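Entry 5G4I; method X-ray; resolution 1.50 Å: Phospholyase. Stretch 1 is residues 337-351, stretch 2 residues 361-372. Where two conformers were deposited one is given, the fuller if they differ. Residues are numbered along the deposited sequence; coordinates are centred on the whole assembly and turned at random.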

ATOM      1  N   LYS A 337       3.696  11.112  29.213  1.00 11.77           N
ATOM      2  CA  LYS A 337       3.852  12.581  29.108  1.00 12.42           C
ATOM      3  C   LYS A 337       2.636  13.159  28.390  1.00 13.50           C
ATOM      4  O   LYS A 337       2.134  14.239  28.753  1.00 12.66           O
ATOM      5  CB  LYS A 337       5.153  12.935  28.386  1.00 13.59           C
ATOM      6  CG  LYS A 337       6.468  12.736  29.200  1.00 13.83           C
ATOM      7  CD  LYS A 337       7.707  12.957  28.365  1.00 17.50           C
ATOM      8  CE  LYS A 337       8.973  12.805  29.227  1.00 18.66           C
ATOM      9  NZ  LYS A 337      10.159  12.773  28.313  1.00 19.87           N
ATOM     10  N   ALA A 338       2.148  12.507  27.311  1.00 12.07           N
ATOM     11  CA  ALA A 338       0.971  13.000  26.555  1.00 12.60           C
ATOM     12  C   ALA A 338      -0.301  12.985  27.473  1.00 11.89           C
ATOM     13  O   ALA A 338      -1.185  13.846  27.348  1.00 12.62           O
ATOM     14  CB  ALA A 338       0.736  12.125  25.297  1.00 12.13           C
ATOM     15  N   ASP A 339      -0.456  11.963  28.342  1.00 11.47           N
ATOM     16  CA  ASP A 339      -1.580  11.920  29.250  1.00 12.72           C
ATOM     17  C   ASP A 339      -1.566  13.148  30.198  1.00 12.16           C
ATOM     18  O   ASP A 339      -2.580  13.877  30.326  1.00 12.45           O
ATOM     19  CB  ASP A 339      -1.519  10.634  30.094  1.00 13.22           C
ATOM     20  CG  ASP A 339      -2.733  10.384  30.875  1.00 17.31           C
ATOM     21  OD1 ASP A 339      -3.908  10.323  30.427  1.00 16.22           O
ATOM     22  OD2 ASP A 339      -2.540  10.218  32.135  1.00 26.63           O
ATOM     23  N   GLN A 340      -0.396  13.426  30.818  1.00 12.47           N
ATOM     24  CA  GLN A 340      -0.297  14.546  31.757  1.00 13.62           C
ATOM     25  C   GLN A 340      -0.459  15.910  31.040  1.00 12.45           C
ATOM     26  O   GLN A 340      -1.186  16.798  31.533  1.00 13.34           O
ATOM     27  CB  GLN A 340       1.040  14.460  32.483  1.00 15.48           C
ATOM     28  CG  GLN A 340       1.243  15.595  33.474  1.00 20.15           C
ATOM     29  N   LEU A 341       0.180  16.044  29.895  1.00 12.57           N
ATOM     30  CA  LEU A 341       0.138  17.276  29.113  1.00 11.78           C
ATOM     31  C   LEU A 341      -1.272  17.513  28.559  1.00 15.00           C
ATOM     32  O   LEU A 341      -1.790  18.672  28.602  1.00 12.77           O
ATOM     33  CB  LEU A 341       1.204  17.330  28.001  1.00 12.74           C
ATOM     34  CG  LEU A 341       1.268  18.628  27.184  1.00 12.69           C
ATOM     35  CD1 LEU A 341       1.511  19.845  28.115  1.00 13.78           C
ATOM     36  CD2 LEU A 341       2.401  18.587  26.174  1.00 12.61           C
ATOM     37  N   GLY A 342      -1.954  16.430  28.128  1.00 12.38           N
ATOM     38  CA  GLY A 342      -3.357  16.587  27.719  1.00 13.94           C
ATOM     39  C   GLY A 342      -4.270  17.127  28.793  1.00 14.00           C
ATOM     40  O   GLY A 342      -5.218  17.941  28.538  1.00 15.29           O
ATOM     41  N   LYS A 343      -4.056  16.708  30.031  1.00 14.33           N
ATOM     42  CA  LYS A 343      -4.839  17.220  31.165  1.00 16.28           C
ATOM     43  C   LYS A 343      -4.675  18.768  31.336  1.00 14.94           C
ATOM     44  O   LYS A 343      -5.671  19.499  31.537  1.00 16.46           O
ATOM     45  CB  LYS A 343      -4.585  16.463  32.461  1.00 17.95           C
ATOM     46  CG  LYS A 343      -5.121  15.077  32.382  1.00 22.92           C
ATOM     47  CD  LYS A 343      -4.615  14.234  33.519  1.00 26.57           C
ATOM     48  CE  LYS A 343      -5.219  12.835  33.360  1.00 33.67           C
ATOM     49  NZ  LYS A 343      -4.517  11.876  34.250  1.00 37.49           N
ATOM     50  N   TYR A 344      -3.455  19.221  31.194  1.00 14.07           N
ATOM     51  CA  TYR A 344      -3.120  20.646  31.297  1.00 14.21           C
ATOM     52  C   TYR A 344      -3.712  21.445  30.120  1.00 12.71           C
ATOM     53  O   TYR A 344      -4.305  22.506  30.279  1.00 13.23           O
ATOM     54  CB  TYR A 344      -1.600  20.759  31.269  1.00 15.64           C
ATOM     55  CG  TYR A 344      -1.104  22.196  31.169  1.00 15.08           C
ATOM     56  CD1 TYR A 344      -1.018  22.969  32.264  1.00 21.05           C
ATOM     57  CD2 TYR A 344      -0.662  22.712  29.989  1.00 16.66           C
ATOM     58  CE1 TYR A 344      -0.499  24.278  32.194  1.00 22.85           C
ATOM     59  CE2 TYR A 344      -0.140  23.990  29.879  1.00 18.31           C
ATOM     60  CZ  TYR A 344      -0.082  24.806  31.007  1.00 21.49           C
ATOM     61  OH  TYR A 344       0.404  26.125  30.852  1.00 21.37           O
ATOM     62  N   ILE A 345      -3.602  20.892  28.890  1.00 12.42           N
ATOM     63  CA  ILE A 345      -4.209  21.569  27.699  1.00 11.73           C
ATOM     64  C   ILE A 345      -5.694  21.681  27.819  1.00 12.19           C
ATOM     65  O   ILE A 345      -6.317  22.655  27.488  1.00 12.99           O
ATOM     66  CB  ILE A 345      -3.800  20.757  26.416  1.00 11.77           C
ATOM     67  CG1 ILE A 345      -2.304  20.902  26.173  1.00 12.56           C
ATOM     68  CG2 ILE A 345      -4.588  21.200  25.176  1.00 12.66           C
ATOM     69  CD1 ILE A 345      -1.706  19.979  25.080  1.00 12.74           C
ATOM     70  N   ARG A 346      -6.366  20.602  28.305  1.00 13.64           N
ATOM     71  CA  ARG A 346      -7.824  20.652  28.485  1.00 15.14           C
ATOM     72  C   ARG A 346      -8.274  21.747  29.435  1.00 15.44           C
ATOM     73  O   ARG A 346      -9.211  22.509  29.126  1.00 15.83           O
ATOM     74  CB  ARG A 346      -8.356  19.285  28.990  1.00 18.53           C
ATOM     75  CG  ARG A 346      -9.805  19.296  29.414  1.00 26.24           C
ATOM     76  CD  ARG A 346     -10.345  17.914  29.005  1.00 33.45           C
ATOM     77  NE  ARG A 346     -11.648  18.187  28.566  1.00 43.35           N
ATOM     78  CZ  ARG A 346     -12.299  18.095  27.396  1.00 32.57           C
ATOM     79  NH1 ARG A 346     -12.117  17.263  26.292  1.00 27.38           N
ATOM     80  NH2 ARG A 346     -13.420  18.767  27.488  1.00 31.97           N
ATOM     81  N   LYS A 347      -7.577  21.882  30.580  1.00 14.85           N
ATOM     82  CA  LYS A 347      -7.885  22.992  31.524  1.00 15.95           C
ATOM     83  C   LYS A 347      -7.725  24.353  30.852  1.00 15.46           C
ATOM     84  O   LYS A 347      -8.625  25.227  30.993  1.00 16.21           O
ATOM     85  CB  LYS A 347      -7.031  22.854  32.783  1.00 18.82           C
ATOM     86  CG  LYS A 347      -7.457  21.639  33.612  1.00 26.37           C
ATOM     87  N   ARG A 348      -6.655  24.523  30.116  1.00 14.48           N
ATOM     88  CA  ARG A 348      -6.472  25.816  29.422  1.00 14.77           C
ATOM     89  C   ARG A 348      -7.541  26.084  28.386  1.00 15.03           C
ATOM     90  O   ARG A 348      -8.061  27.241  28.255  1.00 15.43           O
ATOM     91  CB  ARG A 348      -5.122  25.948  28.763  1.00 16.97           C
ATOM     92  CG  ARG A 348      -4.943  27.252  28.001  1.00 25.72           C
ATOM     93  CD  ARG A 348      -4.656  28.427  28.924  1.00 29.36           C
ATOM     94  NE  ARG A 348      -3.243  28.188  29.083  1.00 27.03           N
ATOM     95  CZ  ARG A 348      -2.263  28.819  28.415  1.00 22.47           C
ATOM     96  NH1 ARG A 348      -2.498  29.884  27.667  1.00 23.36           N
ATOM     97  NH2 ARG A 348      -1.093  28.351  28.543  1.00 25.44           N
ATOM     98  N   LEU A 349      -7.882  25.074  27.541  1.00 13.02           N
ATOM     99  CA  LEU A 349      -8.924  25.251  26.535  1.00 14.49           C
ATOM    100  C   LEU A 349     -10.322  25.480  27.205  1.00 13.97           C
ATOM    101  O   LEU A 349     -11.098  26.226  26.625  1.00 15.44           O
ATOM    102  CB  LEU A 349      -8.969  24.011  25.575  1.00 15.33           C
ATOM    103  CG  LEU A 349      -7.804  23.843  24.650  1.00 13.30           C
ATOM    104  CD1 LEU A 349      -7.909  22.527  23.898  1.00 15.97           C
ATOM    105  CD2 LEU A 349      -7.749  24.979  23.603  1.00 14.60           C
ATOM    106  N   GLU A 350     -10.652  24.817  28.333  1.00 15.26           N
ATOM    107  CA  GLU A 350     -11.914  25.143  29.081  1.00 15.47           C
ATOM    108  C   GLU A 350     -11.952  26.658  29.520  1.00 17.06           C
ATOM    109  O   GLU A 350     -13.011  27.323  29.390  1.00 18.88           O
ATOM    110  CB  GLU A 350     -12.083  24.223  30.233  1.00 17.97           C
ATOM    111  CG  GLU A 350     -12.455  22.870  29.697  1.00 21.90           C
ATOM    112  CD  GLU A 350     -12.507  21.766  30.699  1.00 34.95           C
ATOM    113  OE1 GLU A 350     -11.919  21.945  31.785  1.00 37.21           O
ATOM    114  OE2 GLU A 350     -13.115  20.679  30.336  1.00 41.54           O
ATOM    115  N   ASN A 351     -10.828  27.197  29.954  1.00 17.09           N
ATOM    116  CA  ASN A 351     -10.753  28.648  30.290  1.00 20.97           C
ATOM    117  C   ASN A 351     -11.005  29.497  29.067  1.00 23.37           C
ATOM    118  O   ASN A 351     -11.819  30.455  29.119  1.00 23.00           O
ATOM    119  CB  ASN A 351      -9.419  29.006  30.960  1.00 21.10           C
ATOM    120  CG  ASN A 351      -9.332  28.549  32.427  1.00 27.20           C
ATOM    121  OD1 ASN A 351     -10.301  28.138  33.018  1.00 30.64           O
ATOM    122  ND2 ASN A 351      -8.141  28.573  32.970  1.00 28.14           N
ATOM    123  N   SER A 361     -17.631  23.900  22.449  1.00 18.41           N
ATOM    124  CA  SER A 361     -17.130  22.911  23.373  1.00 16.16           C
ATOM    125  C   SER A 361     -15.612  22.582  23.155  1.00 15.69           C
ATOM    126  O   SER A 361     -15.087  22.711  22.021  1.00 16.56           O
ATOM    127  CB  SER A 361     -17.909  21.563  23.216  1.00 17.53           C
ATOM    128  OG  SER A 361     -19.316  21.792  23.412  1.00 20.61           O
ATOM    129  N   VAL A 362     -15.000  22.123  24.214  1.00 14.64           N
ATOM    130  CA  VAL A 362     -13.634  21.574  24.208  1.00 14.97           C
ATOM    131  C   VAL A 362     -13.739  20.048  23.934  1.00 16.27           C
ATOM    132  O   VAL A 362     -14.529  19.378  24.576  1.00 17.91           O
ATOM    133  CB  VAL A 362     -12.951  21.821  25.568  1.00 16.07           C
ATOM    134  CG1 VAL A 362     -11.533  21.233  25.574  1.00 17.17           C
ATOM    135  CG2 VAL A 362     -12.873  23.340  25.722  1.00 19.44           C
ATOM    136  N   ARG A 363     -12.887  19.530  23.056  1.00 13.86           N
ATOM    137  CA  ARG A 363     -13.018  18.160  22.566  1.00 16.04           C
ATOM    138  C   ARG A 363     -11.645  17.455  22.595  1.00 15.03           C
ATOM    139  O   ARG A 363     -10.586  18.043  22.416  1.00 14.47           O
ATOM    140  CB  ARG A 363     -13.584  18.210  21.157  1.00 15.96           C
ATOM    141  CG  ARG A 363     -14.999  18.828  21.062  1.00 15.51           C
ATOM    142  CD  ARG A 363     -15.355  19.195  19.628  1.00 14.88           C
ATOM    143  NE  ARG A 363     -16.738  19.736  19.530  1.00 16.24           N
ATOM    144  CZ  ARG A 363     -17.824  18.993  19.537  1.00 18.53           C
ATOM    145  NH1 ARG A 363     -17.767  17.700  19.554  1.00 19.06           N
ATOM    146  NH2 ARG A 363     -19.015  19.615  19.620  1.00 19.08           N
ATOM    147  N   GLY A 364     -11.730  16.150  22.745  1.00 18.62           N
ATOM    148  CA  GLY A 364     -10.519  15.242  22.584  1.00 19.65           C
ATOM    149  C   GLY A 364      -9.869  14.867  23.900  1.00 22.19           C
ATOM    150  O   GLY A 364     -10.365  15.124  25.047  1.00 23.68           O
ATOM    151  N   ARG A 365      -8.662  14.231  23.839  1.00 20.65           N
ATOM    152  CA  ARG A 365      -7.833  14.030  25.068  1.00 20.14           C
ATOM    153  C   ARG A 365      -6.387  13.732  24.626  1.00 16.11           C
ATOM    154  O   ARG A 365      -6.150  13.541  23.411  1.00 16.50           O
ATOM    155  CB  ARG A 365      -8.278  12.912  26.051  1.00 20.95           C
ATOM    156  CG  ARG A 365      -8.348  11.604  25.280  1.00 18.74           C
ATOM    157  CD  ARG A 365      -8.565  10.486  26.248  1.00 19.43           C
ATOM    158  NE  ARG A 365      -9.960  10.442  26.661  1.00 19.66           N
ATOM    159  CZ  ARG A 365     -10.496   9.498  27.432  1.00 20.60           C
ATOM    160  NH1 ARG A 365      -9.789   8.508  27.952  1.00 20.60           N
ATOM    161  NH2 ARG A 365     -11.838   9.565  27.679  1.00 22.42           N
ATOM    162  N   GLY A 366      -5.486  13.739  25.544  1.00 16.44           N
ATOM    163  CA  GLY A 366      -4.116  13.455  25.279  1.00 14.99           C
ATOM    164  C   GLY A 366      -3.587  14.522  24.353  1.00 16.59           C
ATOM    165  O   GLY A 366      -3.752  15.732  24.634  1.00 21.12           O
ATOM    166  N   LEU A 367      -2.961  14.142  23.261  1.00 11.33           N
ATOM    167  CA  LEU A 367      -2.418  15.141  22.287  1.00 10.99           C
ATOM    168  C   LEU A 367      -3.270  15.176  20.983  1.00 11.58           C
ATOM    169  O   LEU A 367      -2.754  15.510  19.900  1.00 11.80           O
ATOM    170  CB  LEU A 367      -0.914  14.987  22.034  1.00 11.23           C
ATOM    171  CG  LEU A 367      -0.024  15.337  23.198  1.00 12.15           C
ATOM    172  CD1 LEU A 367       1.416  15.116  22.905  1.00 11.70           C
ATOM    173  CD2 LEU A 367      -0.236  16.836  23.553  1.00 14.06           C
ATOM    174  N   PHE A 368      -4.574  14.906  21.080  1.00 11.90           N
ATOM    175  CA  PHE A 368      -5.537  15.146  19.970  1.00 12.52           C
ATOM    176  C   PHE A 368      -6.664  15.979  20.560  1.00 14.21           C
ATOM    177  O   PHE A 368      -7.566  15.480  21.231  1.00 13.58           O
ATOM    178  CB  PHE A 368      -6.028  13.840  19.302  1.00 12.58           C
ATOM    179  CG  PHE A 368      -6.498  13.989  17.904  1.00 13.38           C
ATOM    180  CD1 PHE A 368      -7.195  15.137  17.453  1.00 15.55           C
ATOM    181  CD2 PHE A 368      -6.230  13.003  16.945  1.00 15.14           C
ATOM    182  CE1 PHE A 368      -7.682  15.235  16.123  1.00 16.86           C
ATOM    183  CE2 PHE A 368      -6.722  13.143  15.669  1.00 15.20           C
ATOM    184  CZ  PHE A 368      -7.392  14.274  15.227  1.00 15.66           C
ATOM    185  N   PHE A 369      -6.595  17.300  20.316  1.00 12.11           N
ATOM    186  CA  PHE A 369      -7.591  18.247  20.930  0.50 13.46           C
ATOM    187  C   PHE A 369      -8.200  19.102  19.869  1.00 13.10           C
ATOM    188  O   PHE A 369      -7.666  19.367  18.781  1.00 14.37           O
ATOM    189  CB  PHE A 369      -7.001  19.163  22.069  0.50 13.64           C
ATOM    190  CG  PHE A 369      -7.123  18.602  23.478  0.50 13.03           C
ATOM    191  CD1 PHE A 369      -8.264  18.790  24.249  0.50 14.67           C
ATOM    192  CD2 PHE A 369      -6.046  17.895  24.041  0.50 13.66           C
ATOM    193  CE1 PHE A 369      -8.392  18.266  25.450  0.50 11.62           C
ATOM    194  CE2 PHE A 369      -6.168  17.359  25.347  0.50  9.01           C
ATOM    195  CZ  PHE A 369      -7.257  17.586  26.020  0.50 12.61           C
ATOM    196  N   GLY A 370      -9.391  19.610  20.190  1.00 14.02           N
ATOM    197  CA  GLY A 370     -10.071  20.568  19.326  1.00 17.13           C
ATOM    198  C   GLY A 370     -11.082  21.430  20.079  1.00 15.43           C
ATOM    199  O   GLY A 370     -11.441  21.180  21.204  1.00 16.29           O
ATOM    200  N   ILE A 371     -11.510  22.478  19.378  1.00 13.22           N
ATOM    201  CA  ILE A 371     -12.632  23.353  19.855  1.00 14.95           C
ATOM    202  C   ILE A 371     -13.527  23.710  18.637  1.00 14.78           C
ATOM    203  O   ILE A 371     -13.022  24.009  17.557  1.00 15.92           O
ATOM    204  CB  ILE A 371     -12.080  24.666  20.525  1.00 14.85           C
ATOM    205  CG1 ILE A 371     -10.981  25.359  19.702  1.00 14.67           C
ATOM    206  CG2 ILE A 371     -11.635  24.339  21.950  1.00 17.60           C
ATOM    207  CD1 ILE A 371     -10.627  26.791  20.188  1.00 15.69           C
ATOM    208  N   ASP A 372     -14.591  23.853  18.753  1.00 18.73           N
ATOM    209  CA  ASP A 372     -15.725  24.238  17.875  1.00 19.31           C
ATOM    210  C   ASP A 372     -15.775  25.742  17.797  1.00 17.18           C
ATOM    211  O   ASP A 372     -15.744  26.386  18.861  1.00 19.37           O
ATOM    212  CB  ASP A 372     -17.110  24.148  18.554  1.00 27.14           C
ATOM    213  CG  ASP A 372     -17.641  22.900  18.836  1.00 26.34           C
ATOM    214  OD1 ASP A 372     -17.257  21.899  18.392  1.00 28.86           O
ATOM    215  OD2 ASP A 372     -18.095  22.864  19.951  1.00 40.90           O
TER
HETATM  216  O   HOH W   1      -5.079  13.834  28.656  1.00 20.04           O

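Helix 337-351 packs lengthwise along a β hairpin built from strands 361-365 and 368-372, which are joined by a type II' turn from Arg-365 to Phe-368. The helix runs nearly antiparallel to the first strand (161°) and nearly parallel to the second (7°), so one helical face follows the hairpin along its length. The backbones come closest at the turn, where the CA atoms of Gly-342 and Gly-366 are 4.0 Å apart and Gly-342 CA lies 3.2 Å from Gly-366 O. A CB on Gly-342 would point at the hairpin and clash with that carbonyl oxygen, which finds no hydrogen-bond partner. Gly-366 has positive phi (64°), a value that favours glycine at this corner of the turn. A water links the two backbones here, donating to Asp-339 O (3.0 Å) and accepting from Gly-366 N (3.1 Å).

Leu-367, with chi1 m and chi2 t, leaves its backbone sideways, but its end comes nearer the helix: CD1 meets Ala-338 CB at 3.9 Å, while CD2 meets Ile-345 CD1 at 3.8 Å and Leu-341 CD2 at 4.1 Å. Ile-345, also m,t, points toward the hairpin and serves two neighbours, CD1 reaching Leu-367 and CG2 sitting over the face of the Phe-369 ring, 4.1 Å from its centroid in a CH-pi contact. The Phe-369 chi1 of -92° lies between wells; in this conformer, one of two deposited, the ring reaches the helix, with CZ 3.3 Å from the backbone oxygen Gly-342 O and 3.6 Å from the side-chain atom Arg-346 CB. Leu-349, again m,t, extends the apolar seam: its CD1 is 3.8 Å from Phe-369 CD1, its CD2 4.3 Å from Ile-371 CG2, and its CB 3.8 Å from Val-362 CG1. Val-362 (chi1 t) also brings CG2 to 3.5 Å from Leu-349 O.

Arg-346 supplies the direct hydrogen bonds between the stretches. Its CB points sideways, and chi2 (145°) and chi3 (-142°) are off their wells, in a conformation that brings the guanidinium to the first strand. NH1 donates to Gly-364 O (3.0 Å) and NH2 to Val-362 O (3.2 Å), while Val-362 CG1 covers one guanidinium face. One turn along the helix, Glu-350 (m,t) offers a negative charge to the same guanidinium: its OE2 accepts weak bonds from Arg-346 NE and NH2, both at 3.4 Å, as part of a salt bridge. Within the hairpin, Arg-363 (chi1 m) points away from the helix and pairs with Asp-372 through a very short NE to OD1 salt bridge of 2.5 Å.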